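Local coordinates for protein lipid II:glycine glycyltransferase (Staphylococcus aureus, PDB 6SNR) that probably catalyses transfer of the first glycine of the pentaglycine interpeptide bridge from glycyl-tRNA to the lysine of membrane-bound lipid II during peptidoglycan synthesis, at residues T147-I152 with S382-E387; S314-L319 with H347-Y352; E2-T7 with G49-V54. All blocks are in the same frame, centred on the assembly; numbering follows the deposited sequence.

Contact 1 (T147-I152 with S382-E387); sequences TMITPI and SEKIGE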
loop_
_atom_site.group_PDB
_atom_site.type_symbol
_atom_site.label_atom_id
_atom_site.label_comp_id
_atom_site.label_asym_id
_atom_site.label_seq_id
_atom_site.Cartn_x
_atom_site.Cartn_y
_atom_site.Cartn_z
ATOM N N THR A 147 -8.918 8.204 -0.413
ATOM C CA THR A 147 -8.261 6.915 -0.300
ATOM C C THR A 147 -9.009 5.998 0.646
ATOM O O THR A 147 -9.913 6.444 1.358
ATOM C CB THR A 147 -6.792 7.019 0.146
ATOM O OG1 THR A 147 -6.704 7.607 1.443
ATOM C CG2 THR A 147 -5.985 7.779 -0.894
ATOM N N MET A 148 -8.623 4.738 0.658
ATOM C CA MET A 148 -9.227 3.754 1.533
ATOM C C MET A 148 -8.212 3.199 2.498
ATOM O O MET A 148 -7.185 2.617 2.085
ATOM C CB MET A 148 -9.849 2.618 0.710
ATOM C CG MET A 148 -10.901 3.116 -0.258
ATOM S SD MET A 148 -12.480 3.507 0.528
ATOM C CE MET A 148 -13.210 1.865 0.581
ATOM N N ILE A 149 -8.489 3.384 3.786
ATOM C CA ILE A 149 -7.514 3.114 4.772
ATOM C C ILE A 149 -7.995 2.117 5.838
ATOM O O ILE A 149 -9.054 2.306 6.407
ATOM C CB ILE A 149 -7.128 4.423 5.487
ATOM C CG1 ILE A 149 -6.571 5.458 4.486
ATOM C CG2 ILE A 149 -6.059 4.161 6.527
ATOM C CD1 ILE A 149 -6.018 6.733 5.146
ATOM N N THR A 150 -7.150 1.148 6.135
ATOM C CA THR A 150 -7.396 0.158 7.206
ATOM C C THR A 150 -6.620 0.505 8.470
ATOM O O THR A 150 -5.411 0.594 8.453
ATOM C CB THR A 150 -6.989 -1.267 6.763
ATOM O OG1 THR A 150 -7.647 -1.617 5.531
ATOM C CG2 THR A 150 -7.300 -2.296 7.876
ATOM N N PRO A 151 -7.321 0.673 9.614
ATOM C CA PRO A 151 -6.624 0.782 10.891
ATOM C C PRO A 151 -5.997 -0.567 11.221
ATOM O O PRO A 151 -6.703 -1.637 11.195
ATOM C CB PRO A 151 -7.734 1.130 11.894
ATOM C CG PRO A 151 -8.903 1.509 11.091
ATOM C CD PRO A 151 -8.778 0.808 9.764
ATOM N N ILE A 152 -4.695 -0.554 11.504
ATOM C CA ILE A 152 -3.951 -1.792 11.778
ATOM C C ILE A 152 -3.282 -1.873 13.165
ATOM O O ILE A 152 -2.458 -2.764 13.416
ATOM C CB ILE A 152 -2.912 -2.105 10.683
ATOM C CG1 ILE A 152 -1.993 -0.896 10.402
ATOM C CG2 ILE A 152 -3.625 -2.491 9.395
ATOM C CD1 ILE A 152 -0.699 -1.311 9.746
ATOM N N SER A 382 -11.114 8.024 3.397
ATOM C CA SER A 382 -10.392 9.216 3.825
ATOM C C SER A 382 -10.525 10.264 2.741
ATOM O O SER A 382 -9.935 10.119 1.645
ATOM C CB SER A 382 -8.921 8.830 4.070
ATOM O OG SER A 382 -8.166 9.960 4.537
ATOM N N GLU A 383 -11.297 11.315 3.027
ATOM C CA GLU A 383 -11.547 12.382 2.071
ATOM C C GLU A 383 -10.684 13.565 2.468
ATOM O O GLU A 383 -10.798 14.046 3.592
ATOM C CB GLU A 383 -13.012 12.845 2.141
ATOM N N LYS A 384 -9.797 13.986 1.556
ATOM C CA LYS A 384 -8.808 15.007 1.827
ATOM C C LYS A 384 -9.305 16.369 1.351
ATOM O O LYS A 384 -10.236 16.468 0.535
ATOM C CB LYS A 384 -7.514 14.654 1.086
ATOM C CG LYS A 384 -6.687 13.494 1.659
ATOM C CD LYS A 384 -7.307 12.165 1.905
ATOM C CE LYS A 384 -6.274 11.025 1.831
ATOM N NZ LYS A 384 -5.722 10.617 3.128
ATOM N N ILE A 385 -8.679 17.419 1.847
ATOM C CA ILE A 385 -9.114 18.774 1.476
ATOM C C ILE A 385 -8.831 19.094 0.017
ATOM O O ILE A 385 -9.518 19.939 -0.579
ATOM C CB ILE A 385 -8.493 19.824 2.429
ATOM C CG1 ILE A 385 -6.966 19.748 2.503
ATOM C CG2 ILE A 385 -9.093 19.662 3.807
ATOM C CD1 ILE A 385 -6.337 20.970 3.189
ATOM N N GLY A 386 -7.825 18.442 -0.595
ATOM C CA GLY A 386 -7.551 18.598 -1.994
ATOM C C GLY A 386 -6.305 19.395 -2.348
ATOM O O GLY A 386 -5.355 19.404 -1.601
ATOM N N GLU A 387 -6.339 19.985 -3.533
ATOM C CA GLU A 387 -5.206 20.603 -4.195
ATOM C C GLU A 387 -5.384 22.108 -4.210
ATOM O O GLU A 387 -6.487 22.601 -4.485
ATOM C CB GLU A 387 -5.066 20.041 -5.608
ATOM C CG GLU A 387 -3.798 20.462 -6.330
ATOM C CD GLU A 387 -3.676 19.734 -7.632
ATOM O OE1 GLU A 387 -3.397 18.507 -7.639
ATOM O OE2 GLU A 387 -3.818 20.366 -8.681
#

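Contact 2 (S314-L319 with H347-Y352); sequences SKSYYL and HGATTY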
loop_
_atom_site.group_PDB
_atom_site.type_symbol
_atom_site.label_atom_id
_atom_site.label_comp_id
_atom_site.label_asym_id
_atom_site.label_seq_id
_atom_site.Cartn_x
_atom_site.Cartn_y
_atom_site.Cartn_z
ATOM N N SER A 314 4.309 6.104 10.878
ATOM C CA SER A 314 3.143 5.291 11.224
ATOM C C SER A 314 2.221 5.023 10.026
ATOM O O SER A 314 1.226 4.260 10.168
ATOM C CB SER A 314 2.383 5.926 12.362
ATOM O OG SER A 314 1.662 7.030 11.928
ATOM N N LYS A 315 2.505 5.603 8.857
ATOM C CA LYS A 315 1.694 5.325 7.646
ATOM C C LYS A 315 2.357 4.244 6.809
ATOM O O LYS A 315 3.526 4.329 6.483
ATOM C CB LYS A 315 1.512 6.608 6.778
ATOM C CG LYS A 315 0.725 7.694 7.473
ATOM C CD LYS A 315 0.653 8.968 6.656
ATOM C CE LYS A 315 -0.119 10.005 7.450
ATOM N NZ LYS A 315 -0.316 11.253 6.681
ATOM N N SER A 316 1.578 3.220 6.430
ATOM C CA SER A 316 2.013 2.269 5.445
ATOM C C SER A 316 1.120 2.346 4.228
ATOM O O SER A 316 -0.036 2.794 4.318
ATOM C CB SER A 316 2.059 0.820 5.995
ATOM O OG SER A 316 0.754 0.308 6.269
ATOM N N TYR A 317 1.656 1.920 3.088
ATOM C CA TYR A 317 0.974 2.044 1.785
ATOM C C TYR A 317 1.110 0.797 0.942
ATOM O O TYR A 317 2.216 0.350 0.681
ATOM C CB TYR A 317 1.534 3.212 0.952
ATOM C CG TYR A 317 1.683 4.548 1.675
ATOM C CD1 TYR A 317 2.743 4.766 2.553
ATOM C CD2 TYR A 317 0.822 5.608 1.422
ATOM C CE1 TYR A 317 2.874 5.964 3.186
ATOM C CE2 TYR A 317 0.942 6.822 2.078
ATOM C CZ TYR A 317 2.019 7.021 2.923
ATOM O OH TYR A 317 2.212 8.212 3.579
ATOM N N TYR A 318 -0.029 0.241 0.500
ATOM C CA TYR A 318 -0.057 -0.790 -0.527
ATOM C C TYR A 318 0.005 -0.090 -1.869
ATOM O O TYR A 318 -0.974 0.472 -2.336
ATOM C CB TYR A 318 -1.383 -1.603 -0.361
ATOM C CG TYR A 318 -1.726 -2.467 -1.559
ATOM C CD1 TYR A 318 -0.935 -3.534 -1.906
ATOM C CD2 TYR A 318 -2.804 -2.188 -2.344
ATOM C CE1 TYR A 318 -1.232 -4.359 -2.985
ATOM C CE2 TYR A 318 -3.132 -3.007 -3.420
ATOM C CZ TYR A 318 -2.347 -4.096 -3.721
ATOM O OH TYR A 318 -2.620 -4.931 -4.817
ATOM N N LEU A 319 1.184 -0.072 -2.468
ATOM C CA LEU A 319 1.464 0.767 -3.636
ATOM C C LEU A 319 1.090 0.101 -4.952
ATOM O O LEU A 319 0.459 0.716 -5.782
ATOM C CB LEU A 319 2.952 1.156 -3.641
ATOM C CG LEU A 319 3.443 2.608 -3.788
ATOM C CD1 LEU A 319 4.548 2.762 -4.820
ATOM C CD2 LEU A 319 2.356 3.649 -3.997
ATOM N N HIS A 347 6.123 -3.295 12.063
ATOM C CA HIS A 347 7.135 -2.287 11.724
ATOM C C HIS A 347 6.843 -0.928 12.373
ATOM O O HIS A 347 7.720 -0.052 12.368
ATOM C CB HIS A 347 7.252 -2.203 10.179
ATOM C CG HIS A 347 8.456 -1.465 9.659
ATOM N ND1 HIS A 347 9.750 -1.922 9.811
ATOM C CD2 HIS A 347 8.548 -0.306 8.957
ATOM C CE1 HIS A 347 10.587 -1.082 9.222
ATOM N NE2 HIS A 347 9.881 -0.097 8.693
ATOM N N GLY A 348 5.652 -0.732 12.936
ATOM C CA GLY A 348 5.282 0.531 13.581
ATOM C C GLY A 348 4.218 1.367 12.922
ATOM O O GLY A 348 3.933 2.469 13.368
ATOM N N ALA A 349 3.593 0.838 11.870
ATOM C CA ALA A 349 2.521 1.533 11.209
ATOM C C ALA A 349 1.181 1.312 11.899
ATOM O O ALA A 349 0.871 0.213 12.400
ATOM C CB ALA A 349 2.456 1.126 9.751
ATOM N N THR A 350 0.351 2.314 11.906
ATOM C CA THR A 350 -0.992 2.198 12.474
ATOM C C THR A 350 -2.109 2.338 11.456
ATOM O O THR A 350 -3.299 2.102 11.801
ATOM C CB THR A 350 -1.214 3.229 13.606
ATOM O OG1 THR A 350 -1.075 4.540 13.051
ATOM C CG2 THR A 350 -0.203 3.017 14.725
ATOM N N THR A 351 -1.769 2.716 10.209
ATOM C CA THR A 351 -2.698 2.718 9.091
ATOM C C THR A 351 -2.078 2.039 7.876
ATOM O O THR A 351 -0.881 2.082 7.687
ATOM C CB THR A 351 -3.197 4.131 8.693
ATOM O OG1 THR A 351 -2.079 4.994 8.494
ATOM C CG2 THR A 351 -4.077 4.709 9.779
ATOM N N TYR A 352 -2.924 1.437 7.066
ATOM C CA TYR A 352 -2.558 0.689 5.860
ATOM C C TYR A 352 -3.442 1.227 4.735
ATOM O O TYR A 352 -4.670 1.071 4.718
ATOM C CB TYR A 352 -2.773 -0.796 6.103
ATOM C CG TYR A 352 -2.402 -1.738 5.000
ATOM C CD1 TYR A 352 -3.308 -2.083 3.982
ATOM C CD2 TYR A 352 -1.173 -2.368 4.999
ATOM C CE1 TYR A 352 -2.969 -2.979 2.988
ATOM C CE2 TYR A 352 -0.825 -3.262 4.017
ATOM C CZ TYR A 352 -1.725 -3.583 3.021
ATOM O OH TYR A 352 -1.387 -4.474 2.045
HETATM O O HOH W 1 -1.045 6.375 10.638
HETATM O O HOH W 2 -1.289 4.893 5.861
#

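Contact 3 (E2-T7 with G49-V54); sequences EKMHIT and GEVQGV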
loop_
_atom_site.group_PDB
_atom_site.type_symbol
_atom_site.label_atom_id
_atom_site.label_comp_id
_atom_site.label_asym_id
_atom_site.label_seq_id
_atom_site.Cartn_x
_atom_site.Cartn_y
_atom_site.Cartn_z
ATOM N N GLU A 2 11.980 31.535 12.167
ATOM C CA GLU A 2 13.304 31.460 11.531
ATOM C C GLU A 2 13.414 30.353 10.477
ATOM O O GLU A 2 12.828 29.290 10.649
ATOM C CB GLU A 2 14.364 31.275 12.631
ATOM C CG GLU A 2 15.586 30.430 12.337
ATOM C CD GLU A 2 16.511 30.310 13.551
ATOM O OE1 GLU A 2 16.016 30.250 14.701
ATOM O OE2 GLU A 2 17.747 30.262 13.355
ATOM N N LYS A 3 14.146 30.640 9.406
ATOM C CA LYS A 3 14.457 29.659 8.386
ATOM C C LYS A 3 15.556 28.770 8.934
ATOM O O LYS A 3 16.450 29.259 9.574
ATOM C CB LYS A 3 14.908 30.290 7.083
ATOM C CG LYS A 3 13.889 31.171 6.387
ATOM C CD LYS A 3 14.411 31.585 5.032
ATOM C CE LYS A 3 15.212 32.862 5.095
ATOM N NZ LYS A 3 14.315 34.039 5.249
ATOM N N MET A 4 15.490 27.458 8.681
ATOM C CA MET A 4 16.473 26.540 9.255
ATOM C C MET A 4 17.044 25.622 8.200
ATOM O O MET A 4 16.353 25.249 7.244
ATOM C CB MET A 4 15.822 25.686 10.334
ATOM C CG MET A 4 15.272 26.462 11.511
ATOM S SD MET A 4 14.377 25.505 12.733
ATOM C CE MET A 4 15.622 24.381 13.356
ATOM N N HIS A 5 18.290 25.219 8.403
ATOM C CA HIS A 5 18.941 24.207 7.628
ATOM C C HIS A 5 18.969 22.942 8.471
ATOM O O HIS A 5 19.540 22.916 9.594
ATOM C CB HIS A 5 20.381 24.621 7.273
ATOM C CG HIS A 5 21.221 23.523 6.693
ATOM N ND1 HIS A 5 22.603 23.478 6.853
ATOM C CD2 HIS A 5 20.892 22.404 5.992
ATOM C CE1 HIS A 5 23.076 22.404 6.248
ATOM N NE2 HIS A 5 22.055 21.725 5.735
ATOM N N ILE A 6 18.301 21.919 7.944
ATOM C CA ILE A 6 18.296 20.569 8.538
ATOM C C ILE A 6 18.750 19.546 7.519
ATOM O O ILE A 6 18.633 19.743 6.292
ATOM C CB ILE A 6 16.957 20.223 9.188
ATOM C CG1 ILE A 6 15.834 19.983 8.160
ATOM C CG2 ILE A 6 16.582 21.345 10.108
ATOM C CD1 ILE A 6 14.511 19.670 8.817
ATOM N N THR A 7 19.310 18.422 8.001
ATOM C CA THR A 7 19.835 17.436 7.126
ATOM C C THR A 7 18.704 16.637 6.481
ATOM O O THR A 7 17.562 16.728 6.940
ATOM C CB THR A 7 20.739 16.408 7.860
ATOM O OG1 THR A 7 19.958 15.655 8.783
ATOM C CG2 THR A 7 21.886 17.142 8.596
ATOM N N GLY A 49 15.513 26.512 17.974
ATOM C CA GLY A 49 16.190 25.271 17.550
ATOM C C GLY A 49 15.270 24.079 17.285
ATOM O O GLY A 49 15.732 22.971 17.003
ATOM N N GLU A 50 13.967 24.300 17.416
ATOM C CA GLU A 50 12.976 23.241 17.234
ATOM C C GLU A 50 12.247 23.491 15.917
ATOM O O GLU A 50 11.592 24.526 15.777
ATOM C CB GLU A 50 11.978 23.298 18.387
ATOM C CG GLU A 50 10.896 22.227 18.400
ATOM C CD GLU A 50 9.945 22.414 19.578
ATOM O OE1 GLU A 50 10.442 22.660 20.704
ATOM O OE2 GLU A 50 8.708 22.338 19.381
ATOM N N VAL A 51 12.315 22.530 14.998
ATOM C CA VAL A 51 11.573 22.636 13.727
ATOM C C VAL A 51 10.050 22.605 13.987
ATOM O O VAL A 51 9.564 21.773 14.777
ATOM C CB VAL A 51 11.950 21.462 12.799
ATOM C CG1 VAL A 51 11.118 21.471 11.491
ATOM C CG2 VAL A 51 13.448 21.445 12.487
ATOM N N GLN A 52 9.295 23.480 13.322
ATOM C CA GLN A 52 7.811 23.496 13.409
ATOM C C GLN A 52 7.148 23.118 12.071
ATOM O O GLN A 52 5.949 22.799 12.046
ATOM C CB GLN A 52 7.273 24.840 13.923
ATOM C CG GLN A 52 7.614 25.138 15.383
ATOM C CD GLN A 52 6.943 26.410 15.872
ATOM O OE1 GLN A 52 5.901 26.830 15.350
ATOM N NE2 GLN A 52 7.536 27.040 16.882
ATOM N N GLY A 53 7.898 23.132 10.971
ATOM C CA GLY A 53 7.341 22.658 9.667
ATOM C C GLY A 53 8.429 22.492 8.634
ATOM O O GLY A 53 9.458 23.174 8.695
ATOM N N VAL A 54 8.205 21.605 7.655
ATOM C CA VAL A 54 9.111 21.401 6.554
ATOM C C VAL A 54 8.349 21.211 5.280
ATOM O O VAL A 54 7.108 21.027 5.307
ATOM C CB VAL A 54 10.003 20.154 6.764
ATOM C CG1 VAL A 54 10.742 20.267 8.084
ATOM C CG2 VAL A 54 9.152 18.877 6.747
HETATM O O HOH W 3 14.958 27.678 15.320
#

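Contact 1 (T147-I152 with S382-E387)
Thr147 and Ser382 form an antiparallel hydrogen-bonded pair at one margin of a mixed beta sheet, where strand 380-383, the outermost of the sheet in this chain, runs beside strand 146-151. Both rungs of the pair are made. Ser382 N gives an almost straight bond to Thr147 O (2.8 Å, 177° at the hydrogen), and Thr147 N returns one of 3.0 Å to Ser382 O. Their side chains leave on the same face of the sheet, where chi1 of Thr147, 62°, turns OG1 toward Ser382 and Lys384; Thr147 OG1 comes to 3.6 Å from Ser382 CB. Lys384, past the end of the strand, bends back so that its aliphatic end passes across Thr147 at about a right angle, with CE 3.5 Å from OG1. The bend also brings Lys384 NZ onto Ser382 OG, a hydrogen bond of 2.9 Å within the 382-387 segment. On the same face, next to the lysine, Ile149 lays CD1 against Ser382 CB at 3.7 Å. Asp110 forms a salt bridge with Lys384 NZ, and Glu112 is hydrogen-bonded to Ser382 OG. On its other flank strand 146-151 pairs with strand 351-356, where Thr147 touches Asp353 and Ile149 touches Thr351, while helix 332-347 packs on Thr150 through Met341.

Contact 2 (S314-L319 with H347-Y352)
Tyr352 and Tyr318 slant across each other, the phenol end of Tyr352 reaching the base of Tyr318: Tyr352 OH lies 3.7 Å from Tyr318 CB, and Tyr352 CZ is 3.9 Å from the same carbon. That hydroxyl is hydrogen-bonded to Gln337 of helix 332-347. At the CB end of the Tyr352 ring stands Ser316, its OG 3.5 Å from Tyr352 CD2. With chi1 at 68°, Ser316 OG turns toward the neighbouring strand and donates to Thr351 O at 2.8 Å. Ser316 N bonds to the same oxygen, so Thr351 O takes two donors from one residue. This is the parallel pairing of a beta-alpha-beta unit, strand 315-323, helix 332-347 and strand 351-356, consistent with the acetyltransferase-like (GNAT-type) domains of the FemABX family. The helix ends in a Schellman motif at Gly348, and Ala349 then sets CB 3.8 Å from Ser316 CB. Thr350 N bonds to Ser314 O (2.8 Å), meeting a lone pair of the carbonyl. On the opposite face from Ser316 and Tyr352, Lys315 and Thr351 run alongside each other in the same direction. One water joins Thr351 OG1 to Thr350 OG1 and Ser314 OG; a second links Thr351 OG1 to Ser316 O.

Contact 3 (E2-T7 with G49-V54)
Met4 meets Val51 because its chain runs straight out to SD (chi2 175°) and then turns at chi3, 63°, which swings CE over the valine. CE comes to rest 3.8 Å from Val51 CG2, and it also lies 3.9 Å from Gly49 O, where the chain enters strand 50-61. Behind the methyl, SD passes close to the backbone of the valine, 4.1 Å from Val51 CA. Ile6, two residues further along, is turned to the same partner strand. Its chi1 of 71° sets CG1 between the backbone N and the carbonyl carbon and leaves CG2 anti to that carbon; CD1 continues extended from CG1. The two branches do different work. CG2 touches Val51 CG2 at 3.9 Å, so that this one valine methyl is shared by Met4 and Ile6, while CD1 reaches Val54 CG1, also at 3.9 Å, with the two side chains at about a right angle. Direct contact between the segments is thus essentially apolar. The polar link is a water at the outer end, which donates to Glu2 OE1 (2.8 Å) and accepts from Gly49 N.

The backbones stay well apart because strand 39-47 lies between them in the sheet, pairing with Met4 through Ala44 and with 49-54 through Val45. Val45 sits opposite two residues, Gln52 and Gly53, which makes a classic bulge in the strand. Ala44 touches both Ile6 and Val54. Thr7 is the N-cap of helix 8-17, and Glu10 returns a side-chain bond to Thr7 N, the reciprocal half expected of a capping box. The helix then packs back onto strand 50-61, with Phe14 against Val51 and Val54, and with His11 and Val15 also touching Val54.

In the fold
Contacts 1 and 2 belong to one sheet, and contact 2 is nested within the chain loop that contact 1 closes. Their strands 146-151 and 351-356 are neighbours, joined by probable hydrogen bonds from Thr150 N to Tyr352 O and from Ile152 N to Thr350 O. Contact 1 is fully buried and antiparallel, with lysine and serine ends held by acidic residues; contact 2 is parallel and partly open, and uses waters along one face. Contact 3 lies in the other sheet, its centre about 28 Å from that of contact 1 and about 26 Å from that of contact 2. Far from the chain's middle, it joins residues 2-7 to strand 50-61 by methyl packing instead of backbone bonds.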